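Local coordinates for magnesium and cobalt efflux protein CorC (Neisseria meningitidis serogroup B, PDB 3OI8) that probably takes part in magnesium and cobalt ion transport, this piece being its adenosine-binding pair of CBS domains with the preceding N-terminal region, at residues A[86-91]-A[103-108]. Residues are numbered along the deposited sequence; the frame is centred on the assembly and turned at random.
Sequences GILHAK and FHLKSI
Leu-88, on the strand that edges the three-stranded sheet of the first CBS domain, meets Ile-108 and Leu-105 from a weakly bonded helical turn at 105-108, and the apolar contact is made through methyl ends. Leu-88 CD1 is the common point: it lies 3.5 Å from Ile-108 CD1, rather tight for two methyl carbons. Leu-105 CD1 approaches Leu-88 CD1 at 4.1 Å. The Leu-88 and Ile-108 side chains are set at a slant to each other. In Ile-108, CG1 stands between the backbone N and the carbonyl carbon (chi1 60°), and the extended chi2 of 178° then carries CD1 out to the leucine. Isoleucine suits this place by offering Leu-88 its longer branch, CG1 and CD1, and its side chain also touches Lys-95. Leucine suits both of its places because its forked end can touch several neighbours: Leu-88 and Leu-105 both also rest on Val-76 of strand 73-77, and Leu-105 reaches Ile-62 of helix 59-69 as well.

The polar link is a single water. It accepts from the backbone N of His-89 at 2.9 Å and donates to the carbonyl O of Ile-108 at 2.7 Å, continuing the link that the Ile-87 backbone makes directly to Arg-110. Within the turn, Ile-108 N bonds to Leu-105 O at 3.0 Å, which probably helps bring both side-chain ends within reach of Leu-88. Leu-88 itself pairs through its backbone with Phe-74, on the same strand as the adenosine-binding Arg-73.

The contact thus folds the start of the second CBS sequence repeat back onto the sheet of the first. With aliphatic carbons supplying most of the buried surface, its cohesion should come chiefly from hydrophobic burial and shape, and the water supplies a directional polar bridge.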
loop_
_atom_site.group_PDB
_atom_site.type_symbol
_atom_site.label_atom_id
_atom_site.label_comp_id
_atom_site.label_asym_id
_atom_site.label_seq_id
_atom_site.Cartn_x
_atom_site.Cartn_y
_atom_site.Cartn_z
ATOM N N GLY A 86 -20.978 0.126 -0.263
ATOM C CA GLY A 86 -19.863 -0.581 -0.842
ATOM C C GLY A 86 -18.686 0.327 -1.127
ATOM O O GLY A 86 -18.706 1.521 -0.807
ATOM N N ILE A 87 -17.656 -0.257 -1.733
ATOM C CA ILE A 87 -16.452 0.463 -2.123
ATOM C C ILE A 87 -16.278 0.317 -3.636
ATOM O O ILE A 87 -16.403 -0.782 -4.176
ATOM C CB ILE A 87 -15.188 -0.139 -1.450
ATOM C CG1 ILE A 87 -15.381 -0.321 0.059
ATOM C CG2 ILE A 87 -13.958 0.703 -1.755
ATOM C CD1 ILE A 87 -15.639 0.960 0.825
ATOM N N LEU A 88 -16.008 1.429 -4.316
ATOM C CA LEU A 88 -15.615 1.391 -5.711
ATOM C C LEU A 88 -14.130 1.641 -5.789
ATOM O O LEU A 88 -13.641 2.596 -5.191
ATOM C CB LEU A 88 -16.302 2.482 -6.535
ATOM C CG LEU A 88 -15.628 2.555 -7.919
ATOM C CD1 LEU A 88 -16.138 1.466 -8.854
ATOM C CD2 LEU A 88 -15.757 3.922 -8.568
ATOM N N HIS A 89 -13.436 0.778 -6.528
ATOM C CA HIS A 89 -12.022 0.929 -6.863
ATOM C C HIS A 89 -11.917 1.615 -8.214
ATOM O O HIS A 89 -12.471 1.128 -9.201
ATOM C CB HIS A 89 -11.375 -0.451 -6.936
ATOM C CG HIS A 89 -11.330 -1.147 -5.614
ATOM N ND1 HIS A 89 -10.220 -1.829 -5.166
ATOM C CD2 HIS A 89 -12.247 -1.224 -4.621
ATOM C CE1 HIS A 89 -10.464 -2.314 -3.960
ATOM N NE2 HIS A 89 -11.688 -1.962 -3.608
ATOM N N ALA A 90 -11.220 2.746 -8.252
ATOM C CA ALA A 90 -11.136 3.566 -9.457
ATOM C C ALA A 90 -10.850 2.732 -10.718
ATOM O O ALA A 90 -11.437 2.953 -11.779
ATOM C CB ALA A 90 -10.048 4.636 -9.284
ATOM N N LYS A 91 -9.935 1.783 -10.605
ATOM C CA LYS A 91 -9.513 1.035 -11.783
ATOM C C LYS A 91 -10.537 0.004 -12.255
ATOM O O LYS A 91 -10.392 -0.557 -13.333
ATOM C CB LYS A 91 -8.153 0.377 -11.564
ATOM C CG LYS A 91 -8.108 -0.717 -10.521
ATOM C CD LYS A 91 -6.659 -1.206 -10.359
ATOM C CE LYS A 91 -6.490 -2.178 -9.192
ATOM N NZ LYS A 91 -7.065 -3.527 -9.475
ATOM N N PHE A 103 -22.543 1.033 -18.347
ATOM C CA PHE A 103 -22.171 1.241 -16.945
ATOM C C PHE A 103 -23.265 0.799 -15.989
ATOM O O PHE A 103 -24.436 1.179 -16.137
ATOM C CB PHE A 103 -21.802 2.704 -16.673
ATOM C CG PHE A 103 -21.429 2.984 -15.235
ATOM C CD1 PHE A 103 -20.325 2.379 -14.659
ATOM C CD2 PHE A 103 -22.179 3.867 -14.461
ATOM C CE1 PHE A 103 -19.969 2.646 -13.330
ATOM C CE2 PHE A 103 -21.833 4.132 -13.131
ATOM C CZ PHE A 103 -20.724 3.521 -12.572
ATOM N N HIS A 104 -22.871 -0.003 -15.002
ATOM C CA HIS A 104 -23.802 -0.488 -13.987
ATOM C C HIS A 104 -22.996 -0.558 -12.700
ATOM O O HIS A 104 -22.230 -1.492 -12.489
ATOM C CB HIS A 104 -24.373 -1.859 -14.382
ATOM C CG HIS A 104 -25.404 -2.394 -13.432
ATOM N ND1 HIS A 104 -26.024 -1.609 -12.482
ATOM C CD2 HIS A 104 -25.932 -3.635 -13.297
ATOM C CE1 HIS A 104 -26.883 -2.345 -11.798
ATOM N NE2 HIS A 104 -26.846 -3.577 -12.271
ATOM N N LEU A 105 -23.146 0.454 -11.853
ATOM C CA LEU A 105 -22.269 0.594 -10.708
ATOM C C LEU A 105 -22.306 -0.663 -9.834
ATOM O O LEU A 105 -21.263 -1.119 -9.367
ATOM C CB LEU A 105 -22.620 1.845 -9.895
ATOM C CG LEU A 105 -21.698 2.151 -8.704
ATOM C CD1 LEU A 105 -20.228 2.012 -9.116
ATOM C CD2 LEU A 105 -21.978 3.557 -8.152
ATOM N N LYS A 106 -23.498 -1.224 -9.623
ATOM C CA LYS A 106 -23.633 -2.439 -8.804
ATOM C C LYS A 106 -22.862 -3.637 -9.376
ATOM O O LYS A 106 -22.522 -4.572 -8.642
ATOM C CB LYS A 106 -25.098 -2.837 -8.635
ATOM C CG LYS A 106 -25.976 -1.777 -7.991
ATOM C CD LYS A 106 -25.925 -1.818 -6.473
ATOM C CE LYS A 106 -26.880 -0.775 -5.879
ATOM N NZ LYS A 106 -28.244 -0.866 -6.493
ATOM N N SER A 107 -22.596 -3.619 -10.681
ATOM C CA SER A 107 -21.788 -4.690 -11.290
ATOM C C SER A 107 -20.321 -4.699 -10.844
ATOM O O SER A 107 -19.641 -5.724 -10.967
ATOM C CB SER A 107 -21.837 -4.624 -12.827
ATOM O OG SER A 107 -23.161 -4.889 -13.282
ATOM N N ILE A 108 -19.818 -3.563 -10.365
ATOM C CA ILE A 108 -18.393 -3.472 -10.007
ATOM C C ILE A 108 -18.166 -3.075 -8.549
ATOM O O ILE A 108 -17.035 -3.009 -8.088
ATOM C CB ILE A 108 -17.584 -2.489 -10.932
ATOM C CG1 ILE A 108 -18.150 -1.068 -10.858
ATOM C CG2 ILE A 108 -17.511 -2.989 -12.397
ATOM C CD1 ILE A 108 -17.373 -0.062 -11.698
HETATM O O HOH W 1 -14.764 -1.602 -7.541
#